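Local coordinates for protein quinoline 2-oxidoreductase small subunit (PDB 1T3Q) that carries two [2Fe-2S] clusters and probably passes electrons from the molybdenum site to FAD as quinoline is oxidised, at residues I58-A63 and E76-E81; M10-T15 and F23-R28; E132-M137 and G146-I151; D97-H102 and D152-P157. All coordinates share one frame; numbering follows the deposited sequence.

Contact 1: residues I58-A63 and E76-E81; sequences ILIDGA and EGCSIE
I58, I60 and I80 form the apolar centre. CD1 of I58 meets CG2 of I80 at 3.9 Å, the two side chains crossing obliquely. The CG1 atoms of I60 and I80 are 4.3 Å apart. CG2 of I60, anti to its backbone N, packs on CB of C78 at 3.8 Å. L31 of helix 31-39 covers all three isoleucines. Strands 57-60 and 79-81 run antiparallel here, inside the mixed sheet of the plant-type [2Fe-2S] ferredoxin domain. L59 pairs with E81 through two backbone bonds, and I60 with I80 as a non-hydrogen-bonded pair. On the face of L59 and E81, OE1 of E81 lies 3.7 Å from CD1 of L59, while OE2 forms a salt bridge with R119. A type I' turn from I60 to A63 ends strand 57-60. In the turn, the backbone N of D61 gives a straight bond to O of S79 (2.7 Å, 179°). In return, OD1 of D61 takes the backbone N of S79 at 2.9 Å, from above the carboxylate plane. Its OD2 accepts from a water that also donates to O of G77. A second water accepts from the backbone N of G62 and lies 2.7 Å from OE1 of E81.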
loop_
_atom_site.group_PDB
_atom_site.type_symbol
_atom_site.label_atom_id
_atom_site.label_comp_id
_atom_site.label_asym_id
_atom_site.label_seq_id
_atom_site.Cartn_x
_atom_site.Cartn_y
_atom_site.Cartn_z
ATOM N N ILE A 58 -18.365 -6.492 21.587
ATOM C CA ILE A 58 -18.292 -5.039 21.718
ATOM C C ILE A 58 -19.276 -4.629 22.807
ATOM O O ILE A 58 -20.007 -5.462 23.327
ATOM C CB ILE A 58 -18.684 -4.321 20.408
ATOM C CG1 ILE A 58 -20.112 -4.703 20.007
ATOM C CG2 ILE A 58 -17.686 -4.664 19.303
ATOM C CD1 ILE A 58 -20.617 -3.987 18.772
ATOM N N LEU A 59 -19.286 -3.355 23.169
ATOM C CA LEU A 59 -20.227 -2.904 24.189
ATOM C C LEU A 59 -21.335 -2.106 23.519
ATOM O O LEU A 59 -21.070 -1.180 22.745
ATOM C CB LEU A 59 -19.529 -2.029 25.237
ATOM C CG LEU A 59 -18.379 -2.650 26.038
ATOM C CD1 LEU A 59 -17.824 -1.619 27.020
ATOM C CD2 LEU A 59 -18.868 -3.870 26.788
ATOM N N ILE A 60 -22.574 -2.490 23.797
ATOM C CA ILE A 60 -23.736 -1.799 23.263
ATOM C C ILE A 60 -24.501 -1.290 24.483
ATOM O O ILE A 60 -24.988 -2.075 25.307
ATOM C CB ILE A 60 -24.604 -2.741 22.404
ATOM C CG1 ILE A 60 -23.798 -3.182 21.173
ATOM C CG2 ILE A 60 -25.880 -2.030 21.965
ATOM C CD1 ILE A 60 -24.574 -4.010 20.168
ATOM N N ASP A 61 -24.571 0.031 24.600
ATOM C CA ASP A 61 -25.218 0.676 25.734
ATOM C C ASP A 61 -24.577 0.162 27.015
ATOM O O ASP A 61 -25.254 -0.130 27.998
ATOM C CB ASP A 61 -26.722 0.412 25.727
ATOM C CG ASP A 61 -27.396 0.979 24.497
ATOM O OD1 ASP A 61 -26.984 2.070 24.047
ATOM O OD2 ASP A 61 -28.337 0.345 23.981
ATOM N N GLY A 62 -23.252 0.032 26.967
ATOM C CA GLY A 62 -22.486 -0.425 28.112
ATOM C C GLY A 62 -22.422 -1.916 28.377
ATOM O O GLY A 62 -21.685 -2.348 29.264
ATOM N N ALA A 63 -23.166 -2.710 27.613
ATOM C CA ALA A 63 -23.184 -4.151 27.832
ATOM C C ALA A 63 -22.519 -4.955 26.717
ATOM O O ALA A 63 -22.753 -4.712 25.538
ATOM C CB ALA A 63 -24.620 -4.623 28.014
ATOM N N GLU A 76 -29.664 0.578 15.599
ATOM C CA GLU A 76 -30.453 1.803 15.621
ATOM C C GLU A 76 -30.741 2.276 17.038
ATOM O O GLU A 76 -31.245 1.518 17.869
ATOM C CB GLU A 76 -31.778 1.600 14.879
ATOM C CG GLU A 76 -32.725 2.805 14.952
ATOM C CD GLU A 76 -32.237 3.990 14.128
ATOM O OE1 GLU A 76 -32.640 5.134 14.427
ATOM O OE2 GLU A 76 -31.462 3.777 13.171
ATOM N N GLY A 77 -30.420 3.537 17.300
ATOM C CA GLY A 77 -30.668 4.113 18.611
ATOM C C GLY A 77 -29.774 3.627 19.733
ATOM O O GLY A 77 -30.030 3.929 20.902
ATOM N N CYS A 78 -28.724 2.884 19.396
ATOM C CA CYS A 78 -27.813 2.365 20.410
ATOM C C CYS A 78 -26.485 3.113 20.467
ATOM O O CYS A 78 -26.094 3.791 19.514
ATOM C CB CYS A 78 -27.526 0.882 20.158
ATOM S SG CYS A 78 -28.976 -0.192 20.253
ATOM N N SER A 79 -25.806 2.990 21.603
ATOM C CA SER A 79 -24.504 3.607 21.799
ATOM C C SER A 79 -23.495 2.460 21.773
ATOM O O SER A 79 -23.478 1.611 22.664
ATOM C CB SER A 79 -24.445 4.324 23.147
ATOM O OG SER A 79 -23.144 4.829 23.387
ATOM N N ILE A 80 -22.662 2.444 20.740
ATOM C CA ILE A 80 -21.673 1.388 20.550
ATOM C C ILE A 80 -20.245 1.811 20.872
ATOM O O ILE A 80 -19.821 2.918 20.538
ATOM C CB ILE A 80 -21.713 0.890 19.093
ATOM C CG1 ILE A 80 -23.086 0.283 18.796
ATOM C CG2 ILE A 80 -20.591 -0.111 18.850
ATOM C CD1 ILE A 80 -23.314 -0.036 17.327
ATOM N N GLU A 81 -19.508 0.910 21.516
ATOM C CA GLU A 81 -18.120 1.156 21.872
ATOM C C GLU A 81 -17.249 0.038 21.314
ATOM O O GLU A 81 -17.406 -1.120 21.696
ATOM C CB GLU A 81 -17.950 1.192 23.392
ATOM C CG GLU A 81 -18.493 2.429 24.068
ATOM C CD GLU A 81 -18.413 2.313 25.575
ATOM O OE1 GLU A 81 -19.322 1.699 26.174
ATOM O OE2 GLU A 81 -17.431 2.819 26.158
HETATM O O HOH W 1 -30.490 1.750 23.020
HETATM O O HOH W 2 -21.613 0.956 24.886
#

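Contact 2: residues M10-T15 and F23-R28; sequences MRISAT and FYVEPR
F23 and I12 lie on one face of this antiparallel pair, R11 and Y24 on the other. CB of I12 sits over one face of the F23 ring, 4.0 Å from its centroid and offset toward the rim. CG2 of I12 reaches CZ of the ring at 3.5 Å. A chi1 of 53° sets CG of F23 between the backbone N and the carbonyl carbon, and from there the ring comes nearer to strand 10-16. V25 approaches I12 at about a right angle, its CG2 3.7 Å from CG1. On the other face the Y24 ring covers the backbone of R11, whose CA makes a CH-pi contact 4.1 Å from the centroid. The R11 chain is extended from CG to NE, and its CD passes 3.2 Å from OH of Y24. The guanidinium stands nearly perpendicular to the ring, with the planes 85° apart. Four backbone bonds join M10 to V25 and I12 to F23 in the hairpin of strands 10-16 and 19-25. An alanine at F23 would probably open a gap beside I12 and A14 and leave CB of I12 without its ring face. The buried face, with F23 and V25 against helix 31-39, thus relies on apolar packing. On the exposed face the aliphatic carbons of R11 lie against Y24, and the charged end of R11 need not be buried.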
loop_
_atom_site.group_PDB
_atom_site.type_symbol
_atom_site.label_atom_id
_atom_site.label_comp_id
_atom_site.label_asym_id
_atom_site.label_seq_id
_atom_site.Cartn_x
_atom_site.Cartn_y
_atom_site.Cartn_z
ATOM N N MET A 10 -30.877 0.342 4.492
ATOM C CA MET A 10 -31.576 1.059 5.548
ATOM C C MET A 10 -30.657 2.046 6.266
ATOM O O MET A 10 -29.501 1.736 6.565
ATOM C CB MET A 10 -32.161 0.060 6.550
ATOM C CG MET A 10 -33.289 -0.791 5.978
ATOM S SD MET A 10 -33.985 -1.922 7.192
ATOM C CE MET A 10 -34.798 -0.764 8.305
ATOM N N ARG A 11 -31.186 3.235 6.539
ATOM C CA ARG A 11 -30.442 4.290 7.212
ATOM C C ARG A 11 -30.433 4.023 8.709
ATOM O O ARG A 11 -31.469 4.100 9.367
ATOM C CB ARG A 11 -31.094 5.645 6.923
ATOM C CG ARG A 11 -30.408 6.834 7.576
ATOM C CD ARG A 11 -31.010 8.140 7.073
ATOM N NE ARG A 11 -30.343 9.316 7.622
ATOM C CZ ARG A 11 -30.415 9.693 8.896
ATOM N NH1 ARG A 11 -31.126 8.983 9.762
ATOM N NH2 ARG A 11 -29.778 10.785 9.303
ATOM N N ILE A 12 -29.260 3.704 9.245
ATOM C CA ILE A 12 -29.143 3.414 10.664
ATOM C C ILE A 12 -28.446 4.533 11.419
ATOM O O ILE A 12 -27.383 5.005 11.020
ATOM C CB ILE A 12 -28.379 2.092 10.903
ATOM C CG1 ILE A 12 -29.078 0.951 10.151
ATOM C CG2 ILE A 12 -28.316 1.786 12.399
ATOM C CD1 ILE A 12 -30.552 0.787 10.494
ATOM N N SER A 13 -29.063 4.946 12.518
ATOM C CA SER A 13 -28.531 6.011 13.349
ATOM C C SER A 13 -28.093 5.452 14.699
ATOM O O SER A 13 -28.910 4.941 15.468
ATOM C CB SER A 13 -29.600 7.091 13.541
ATOM O OG SER A 13 -29.127 8.140 14.362
ATOM N N ALA A 14 -26.798 5.542 14.983
ATOM C CA ALA A 14 -26.262 5.040 16.245
ATOM C C ALA A 14 -25.030 5.832 16.664
ATOM O O ALA A 14 -24.364 6.450 15.834
ATOM C CB ALA A 14 -25.903 3.558 16.109
ATOM N N THR A 15 -24.735 5.830 17.957
ATOM C CA THR A 15 -23.557 6.530 18.436
ATOM C C THR A 15 -22.432 5.501 18.506
ATOM O O THR A 15 -22.582 4.443 19.113
ATOM C CB THR A 15 -23.796 7.140 19.826
ATOM O OG1 THR A 15 -24.849 8.109 19.739
ATOM C CG2 THR A 15 -22.542 7.820 20.331
ATOM N N PHE A 23 -25.105 5.304 9.097
ATOM C CA PHE A 23 -24.591 4.403 8.073
ATOM C C PHE A 23 -25.713 3.618 7.406
ATOM O O PHE A 23 -26.768 3.386 8.005
ATOM C CB PHE A 23 -23.537 3.458 8.674
ATOM C CG PHE A 23 -23.997 2.719 9.900
ATOM C CD1 PHE A 23 -24.619 1.482 9.794
ATOM C CD2 PHE A 23 -23.813 3.269 11.168
ATOM C CE1 PHE A 23 -25.056 0.800 10.927
ATOM C CE2 PHE A 23 -24.247 2.597 12.311
ATOM C CZ PHE A 23 -24.870 1.361 12.191
ATOM N N TYR A 24 -25.487 3.230 6.156
ATOM C CA TYR A 24 -26.473 2.483 5.392
ATOM C C TYR A 24 -26.068 1.031 5.252
ATOM O O TYR A 24 -24.945 0.726 4.862
ATOM C CB TYR A 24 -26.658 3.110 4.011
ATOM C CG TYR A 24 -27.347 4.450 4.070
ATOM C CD1 TYR A 24 -26.690 5.573 4.571
ATOM C CD2 TYR A 24 -28.677 4.584 3.676
ATOM C CE1 TYR A 24 -27.343 6.795 4.680
ATOM C CE2 TYR A 24 -29.337 5.797 3.783
ATOM C CZ TYR A 24 -28.666 6.898 4.285
ATOM O OH TYR A 24 -29.330 8.096 4.403
ATOM N N VAL A 25 -26.998 0.139 5.568
ATOM C CA VAL A 25 -26.737 -1.288 5.507
ATOM C C VAL A 25 -27.964 -2.084 5.102
ATOM O O VAL A 25 -29.097 -1.600 5.191
ATOM C CB VAL A 25 -26.274 -1.825 6.886
ATOM C CG1 VAL A 25 -24.927 -1.235 7.252
ATOM C CG2 VAL A 25 -27.312 -1.479 7.951
ATOM N N GLU A 26 -27.729 -3.310 4.648
ATOM C CA GLU A 26 -28.816 -4.209 4.287
ATOM C C GLU A 26 -29.104 -5.005 5.552
ATOM O O GLU A 26 -28.206 -5.221 6.367
ATOM C CB GLU A 26 -28.397 -5.178 3.185
ATOM C CG GLU A 26 -28.058 -4.536 1.864
ATOM C CD GLU A 26 -27.770 -5.565 0.794
ATOM O OE1 GLU A 26 -26.806 -6.339 0.951
ATOM O OE2 GLU A 26 -28.516 -5.607 -0.205
ATOM N N PRO A 27 -30.355 -5.452 5.734
ATOM C CA PRO A 27 -30.711 -6.230 6.925
ATOM C C PRO A 27 -29.869 -7.504 7.076
ATOM O O PRO A 27 -29.593 -7.937 8.191
ATOM C CB PRO A 27 -32.191 -6.544 6.699
ATOM C CG PRO A 27 -32.671 -5.347 5.923
ATOM C CD PRO A 27 -31.551 -5.138 4.929
ATOM N N ARG A 28 -29.458 -8.084 5.949
ATOM C CA ARG A 28 -28.671 -9.321 5.940
ATOM C C ARG A 28 -27.247 -9.213 6.478
ATOM O O ARG A 28 -26.563 -10.227 6.618
ATOM C CB ARG A 28 -28.601 -9.895 4.516
ATOM C CG ARG A 28 -27.709 -9.093 3.566
ATOM C CD ARG A 28 -27.706 -9.688 2.156
ATOM N NE ARG A 28 -27.355 -11.108 2.154
ATOM C CZ ARG A 28 -27.332 -11.874 1.064
ATOM N NH1 ARG A 28 -27.003 -13.156 1.152
ATOM N NH2 ARG A 28 -27.637 -11.358 -0.119
#

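Contact 3: residues E132-M137 and G146-I151; sequences EVREVM and GYETII
I151 carries the apolar part of this contact, with its CD1 set against both V133 and R134. CD1 lies 3.7 Å from CG1 of V133, and the two side chains slide past each other in opposite directions. It comes closer still to the aliphatic CG of R134, at 3.5 Å. A looser touch joins CE of M137 to CG2 of I150 at 4.5 Å. The guanidinium of R134 also rests on I151. The R134 chain is extended from CG to NE and crosses I151 at about a right angle. CG1 of I151 then lies 3.9 Å from the guanidinium plane, over its centre. The contact thus joins helix 130-136 to the start of helix 148-154 in the helical [2Fe-2S] domain. Y147 is the N-cap residue of helix 148-154, and its backbone O accepts from the N atoms of both I150 and I151. The side chain of Y147 is about 4 Å from that of C142, a residue of the second cluster site. No direct hydrogen bond crosses between the two segments. Instead, a water in the guanidinium plane accepts from NH2 of R134 at 2.9 Å and lies 2.7 Å from O of G146, to which it can donate. NH2 also forms a salt bridge with D721 of the large subunit. The CA of E148 is 4.0 Å from NH2 of R134, and OE2 of E148 forms a salt bridge with R680 of the large subunit.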
loop_
_atom_site.group_PDB
_atom_site.type_symbol
_atom_site.label_atom_id
_atom_site.label_comp_id
_atom_site.label_asym_id
_atom_site.label_seq_id
_atom_site.Cartn_x
_atom_site.Cartn_y
_atom_site.Cartn_z
ATOM N N GLU A 132 -13.182 -15.130 39.612
ATOM C CA GLU A 132 -14.289 -14.380 39.042
ATOM C C GLU A 132 -13.949 -13.970 37.610
ATOM O O GLU A 132 -14.796 -14.037 36.715
ATOM C CB GLU A 132 -14.586 -13.145 39.908
ATOM C CG GLU A 132 -15.191 -13.511 41.269
ATOM C CD GLU A 132 -15.215 -12.363 42.278
ATOM O OE1 GLU A 132 -15.847 -12.540 43.343
ATOM O OE2 GLU A 132 -14.606 -11.300 42.026
ATOM N N VAL A 133 -12.707 -13.551 37.393
ATOM C CA VAL A 133 -12.288 -13.146 36.059
ATOM C C VAL A 133 -12.309 -14.348 35.113
ATOM O O VAL A 133 -12.841 -14.260 34.008
ATOM C CB VAL A 133 -10.878 -12.516 36.070
ATOM C CG1 VAL A 133 -10.459 -12.150 34.648
ATOM C CG2 VAL A 133 -10.879 -11.255 36.940
ATOM N N ARG A 134 -11.749 -15.473 35.544
ATOM C CA ARG A 134 -11.741 -16.660 34.693
ATOM C C ARG A 134 -13.167 -17.073 34.332
ATOM O O ARG A 134 -13.429 -17.512 33.211
ATOM C CB ARG A 134 -11.007 -17.818 35.381
ATOM C CG ARG A 134 -9.477 -17.687 35.336
ATOM C CD ARG A 134 -8.790 -18.835 36.070
ATOM N NE ARG A 134 -7.328 -18.742 36.042
ATOM C CZ ARG A 134 -6.569 -19.087 35.005
ATOM N NH1 ARG A 134 -7.124 -19.551 33.894
ATOM N NH2 ARG A 134 -5.250 -18.980 35.082
ATOM N N GLU A 135 -14.087 -16.910 35.279
ATOM C CA GLU A 135 -15.486 -17.259 35.067
ATOM C C GLU A 135 -16.150 -16.378 34.022
ATOM O O GLU A 135 -16.782 -16.872 33.088
ATOM C CB GLU A 135 -16.260 -17.147 36.384
ATOM C CG GLU A 135 -15.827 -18.161 37.422
ATOM C CD GLU A 135 -16.379 -17.871 38.806
ATOM O OE1 GLU A 135 -16.104 -18.673 39.727
ATOM O OE2 GLU A 135 -17.078 -16.846 38.978
ATOM N N VAL A 136 -16.013 -15.068 34.175
ATOM C CA VAL A 136 -16.628 -14.148 33.230
ATOM C C VAL A 136 -15.928 -14.138 31.872
ATOM O O VAL A 136 -16.570 -13.938 30.842
ATOM C CB VAL A 136 -16.664 -12.718 33.800
ATOM C CG1 VAL A 136 -17.430 -11.797 32.854
ATOM C CG2 VAL A 136 -17.335 -12.734 35.171
ATOM N N MET A 137 -14.617 -14.372 31.864
ATOM C CA MET A 137 -13.862 -14.372 30.611
ATOM C C MET A 137 -13.960 -15.711 29.873
ATOM O O MET A 137 -13.425 -15.851 28.773
ATOM C CB MET A 137 -12.383 -14.058 30.878
ATOM C CG MET A 137 -12.091 -12.696 31.526
ATOM S SD MET A 137 -12.617 -11.264 30.557
ATOM C CE MET A 137 -11.588 -11.443 29.063
ATOM N N GLY A 146 -2.748 -19.031 26.606
ATOM C CA GLY A 146 -2.903 -19.913 27.747
ATOM C C GLY A 146 -3.667 -19.207 28.864
ATOM O O GLY A 146 -3.768 -19.719 29.975
ATOM N N TYR A 147 -4.169 -18.012 28.564
ATOM C CA TYR A 147 -4.994 -17.209 29.480
ATOM C C TYR A 147 -4.432 -16.637 30.776
ATOM O O TYR A 147 -4.911 -15.597 31.233
ATOM C CB TYR A 147 -6.249 -17.988 29.866
ATOM C CG TYR A 147 -7.106 -18.420 28.705
ATOM C CD1 TYR A 147 -7.848 -17.496 27.976
ATOM C CD2 TYR A 147 -7.184 -19.762 28.346
ATOM C CE1 TYR A 147 -8.659 -17.901 26.911
ATOM C CE2 TYR A 147 -7.989 -20.179 27.287
ATOM C CZ TYR A 147 -8.722 -19.247 26.579
ATOM O OH TYR A 147 -9.535 -19.667 25.554
ATOM N N GLU A 148 -3.452 -17.294 31.386
ATOM C CA GLU A 148 -2.951 -16.799 32.665
ATOM C C GLU A 148 -2.580 -15.321 32.705
ATOM O O GLU A 148 -2.952 -14.615 33.644
ATOM C CB GLU A 148 -1.761 -17.628 33.161
ATOM C CG GLU A 148 -1.285 -17.159 34.537
ATOM C CD GLU A 148 -0.240 -18.054 35.160
ATOM O OE1 GLU A 148 0.332 -17.650 36.197
ATOM O OE2 GLU A 148 0.008 -19.156 34.627
ATOM N N THR A 149 -1.874 -14.840 31.686
ATOM C CA THR A 149 -1.460 -13.446 31.678
ATOM C C THR A 149 -2.600 -12.454 31.456
ATOM O O THR A 149 -2.472 -11.280 31.797
ATOM C CB THR A 149 -0.335 -13.205 30.645
ATOM O OG1 THR A 149 -0.714 -13.751 29.375
ATOM C CG2 THR A 149 0.959 -13.869 31.117
ATOM N N ILE A 150 -3.702 -12.913 30.870
ATOM C CA ILE A 150 -4.856 -12.042 30.670
ATOM C C ILE A 150 -5.501 -11.861 32.050
ATOM O O ILE A 150 -5.960 -10.763 32.399
ATOM C CB ILE A 150 -5.881 -12.668 29.690
ATOM C CG1 ILE A 150 -5.299 -12.681 28.275
ATOM C CG2 ILE A 150 -7.182 -11.876 29.710
ATOM C CD1 ILE A 150 -6.150 -13.432 27.259
ATOM N N ILE A 151 -5.519 -12.938 32.834
ATOM C CA ILE A 151 -6.086 -12.883 34.182
ATOM C C ILE A 151 -5.194 -11.941 34.997
ATOM O O ILE A 151 -5.684 -11.111 35.768
ATOM C CB ILE A 151 -6.107 -14.277 34.857
ATOM C CG1 ILE A 151 -6.834 -15.290 33.966
ATOM C CG2 ILE A 151 -6.799 -14.199 36.219
ATOM C CD1 ILE A 151 -8.270 -14.931 33.633
HETATM O O HOH W 3 -4.160 -20.182 32.644
#

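Contact 4: residues D97-H102 and D152-P157; sequences DSFRRH and DAITDP
S98 of helix 94-101 comes within 5.1 Å of A153 near the end of helix 148-154, measured between CA atoms. OG of S98 is anti to its backbone N (chi1 -174°) and donates to O of A153 at 2.7 Å. The bond meets that carbonyl from the side, with a C=O...OG angle of 112°. CB of A153 touches CD1 of F99 at 3.7 Å. The I154 side chain lies beside that of F99, pointing the same way, and M114 and L115 of helix 111-124 also pack on F99. These helices belong to the helical domain that binds the second [2Fe-2S] cluster, and the F99 side chain is about 8 Å from that cluster. D156 is the N-cap of the following helix 157-164, where its OD2 accepts from the backbone N of A158. The same OD2 takes NH1 of R101 at 3.1 Å in a salt bridge, approached from well above the carboxylate plane. NE of R101 binds OD1 of D97 at 2.7 Å, nearly in the guanidinium plane, so the arginine links two acids. The H102 ring lies over the backbone of the other helix, with O of D152 3.9 Å from its plane, over the centre. CD2 of H102 packs on CB of D152 at 3.5 Å. ND1 donates in the ring plane to O of S98, which also accepts the backbone N of H102 from its opposite face. An alanine at H102 would probably open a gap over D152 and A153 and leave O of S98 with one fewer donor.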
loop_
_atom_site.group_PDB
_atom_site.type_symbol
_atom_site.label_atom_id
_atom_site.label_comp_id
_atom_site.label_asym_id
_atom_site.label_seq_id
_atom_site.Cartn_x
_atom_site.Cartn_y
_atom_site.Cartn_z
ATOM N N ASP A 97 -2.542 -0.877 28.798
ATOM C CA ASP A 97 -1.157 -0.882 29.242
ATOM C C ASP A 97 -0.862 -2.115 30.081
ATOM O O ASP A 97 0.233 -2.682 30.003
ATOM C CB ASP A 97 -0.848 0.386 30.041
ATOM C CG ASP A 97 0.553 0.380 30.607
ATOM O OD1 ASP A 97 0.713 0.087 31.811
ATOM O OD2 ASP A 97 1.495 0.655 29.840
ATOM N N SER A 98 -1.840 -2.537 30.879
ATOM C CA SER A 98 -1.669 -3.716 31.712
ATOM C C SER A 98 -1.531 -4.966 30.837
ATOM O O SER A 98 -0.694 -5.831 31.104
ATOM C CB SER A 98 -2.855 -3.875 32.654
ATOM O OG SER A 98 -2.620 -4.932 33.560
ATOM N N PHE A 99 -2.360 -5.067 29.803
ATOM C CA PHE A 99 -2.284 -6.212 28.890
ATOM C C PHE A 99 -0.860 -6.309 28.333
ATOM O O PHE A 99 -0.288 -7.397 28.233
ATOM C CB PHE A 99 -3.271 -6.036 27.723
ATOM C CG PHE A 99 -4.583 -6.740 27.921
ATOM C CD1 PHE A 99 -5.382 -6.468 29.033
ATOM C CD2 PHE A 99 -5.026 -7.678 26.993
ATOM C CE1 PHE A 99 -6.598 -7.118 29.216
ATOM C CE2 PHE A 99 -6.247 -8.338 27.167
ATOM C CZ PHE A 99 -7.035 -8.057 28.279
ATOM N N ARG A 100 -0.295 -5.157 27.978
ATOM C CA ARG A 100 1.048 -5.100 27.423
ATOM C C ARG A 100 2.112 -5.490 28.448
ATOM O O ARG A 100 2.987 -6.310 28.163
ATOM C CB ARG A 100 1.344 -3.692 26.899
ATOM C CG ARG A 100 2.661 -3.593 26.162
ATOM C CD ARG A 100 3.021 -2.161 25.849
ATOM N NE ARG A 100 4.262 -2.091 25.087
ATOM C CZ ARG A 100 5.031 -1.010 25.015
ATOM N NH1 ARG A 100 4.680 0.092 25.665
ATOM N NH2 ARG A 100 6.147 -1.033 24.296
ATOM N N ARG A 101 2.037 -4.901 29.639
ATOM C CA ARG A 101 3.008 -5.199 30.690
ATOM C C ARG A 101 3.014 -6.670 31.094
ATOM O O ARG A 101 4.065 -7.222 31.422
ATOM C CB ARG A 101 2.739 -4.332 31.930
ATOM C CG ARG A 101 3.079 -2.862 31.744
ATOM C CD ARG A 101 2.958 -2.068 33.046
ATOM N NE ARG A 101 1.574 -1.868 33.481
ATOM C CZ ARG A 101 0.964 -2.584 34.417
ATOM N NH1 ARG A 101 -0.294 -2.314 34.737
ATOM N NH2 ARG A 101 1.606 -3.563 35.041
ATOM N N HIS A 102 1.849 -7.309 31.065
ATOM C CA HIS A 102 1.752 -8.714 31.446
ATOM C C HIS A 102 1.817 -9.683 30.271
ATOM O O HIS A 102 1.671 -10.888 30.461
ATOM C CB HIS A 102 0.457 -8.974 32.227
ATOM C CG HIS A 102 0.466 -8.413 33.617
ATOM N ND1 HIS A 102 0.038 -7.135 33.909
ATOM C CD2 HIS A 102 0.869 -8.951 34.792
ATOM C CE1 HIS A 102 0.176 -6.912 35.205
ATOM N NE2 HIS A 102 0.678 -7.997 35.763
ATOM N N ASP A 152 -3.883 -12.070 34.811
ATOM C CA ASP A 152 -2.920 -11.220 35.510
ATOM C C ASP A 152 -3.169 -9.750 35.181
ATOM O O ASP A 152 -3.184 -8.898 36.068
ATOM C CB ASP A 152 -1.484 -11.550 35.085
ATOM C CG ASP A 152 -1.034 -12.934 35.513
ATOM O OD1 ASP A 152 0.022 -13.374 35.011
ATOM O OD2 ASP A 152 -1.709 -13.575 36.346
ATOM N N ALA A 153 -3.345 -9.458 33.895
ATOM C CA ALA A 153 -3.561 -8.093 33.438
ATOM C C ALA A 153 -4.816 -7.452 34.022
ATOM O O ALA A 153 -4.776 -6.308 34.477
ATOM C CB ALA A 153 -3.618 -8.050 31.906
ATOM N N ILE A 154 -5.921 -8.192 34.015
ATOM C CA ILE A 154 -7.190 -7.677 34.525
ATOM C C ILE A 154 -7.213 -7.444 36.038
ATOM O O ILE A 154 -7.909 -6.548 36.518
ATOM C CB ILE A 154 -8.350 -8.622 34.137
ATOM C CG1 ILE A 154 -8.457 -8.693 32.612
ATOM C CG2 ILE A 154 -9.667 -8.131 34.752
ATOM C CD1 ILE A 154 -9.376 -9.783 32.101
ATOM N N THR A 155 -6.447 -8.238 36.781
ATOM C CA THR A 155 -6.405 -8.107 38.235
ATOM C C THR A 155 -5.254 -7.242 38.728
ATOM O O THR A 155 -5.022 -7.140 39.932
ATOM C CB THR A 155 -6.304 -9.489 38.923
ATOM O OG1 THR A 155 -5.178 -10.210 38.402
ATOM C CG2 THR A 155 -7.571 -10.293 38.693
ATOM N N ASP A 156 -4.535 -6.624 37.797
ATOM C CA ASP A 156 -3.410 -5.758 38.138
ATOM C C ASP A 156 -3.925 -4.612 39.009
ATOM O O ASP A 156 -4.951 -4.005 38.702
ATOM C CB ASP A 156 -2.781 -5.193 36.862
ATOM C CG ASP A 156 -1.545 -4.361 37.137
ATOM O OD1 ASP A 156 -0.432 -4.922 37.103
ATOM O OD2 ASP A 156 -1.688 -3.143 37.395
ATOM N N PRO A 157 -3.210 -4.287 40.098
ATOM C CA PRO A 157 -3.641 -3.203 40.991
ATOM C C PRO A 157 -3.803 -1.826 40.338
ATOM O O PRO A 157 -4.633 -1.032 40.772
ATOM C CB PRO A 157 -2.585 -3.226 42.098
ATOM C CG PRO A 157 -1.359 -3.751 41.397
ATOM C CD PRO A 157 -1.924 -4.860 40.541
HETATM O O HOH W 4 0.506 -7.197 38.928
#

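The four contacts fall into two pairs, one in each cluster domain. Contacts 1 and 2 share a sheet in which strands 79-81 and 10-16 are neighbours. Their centres are about 14 Å apart, and N of I80 meets O of T15 at 2.6 Å, probably as a hydrogen bond. Contacts 3 and 4 share helix 148-154, with centres about 11 Å apart. Contacts 1 and 3 do not touch, and their nearest atoms are about 10 Å apart. The I58 side chain of contact 1 is about 9 Å from the first cluster. In contact 3, the I150 side chain is about 6 Å from the second cluster and about 11 Å from the pterin cofactor.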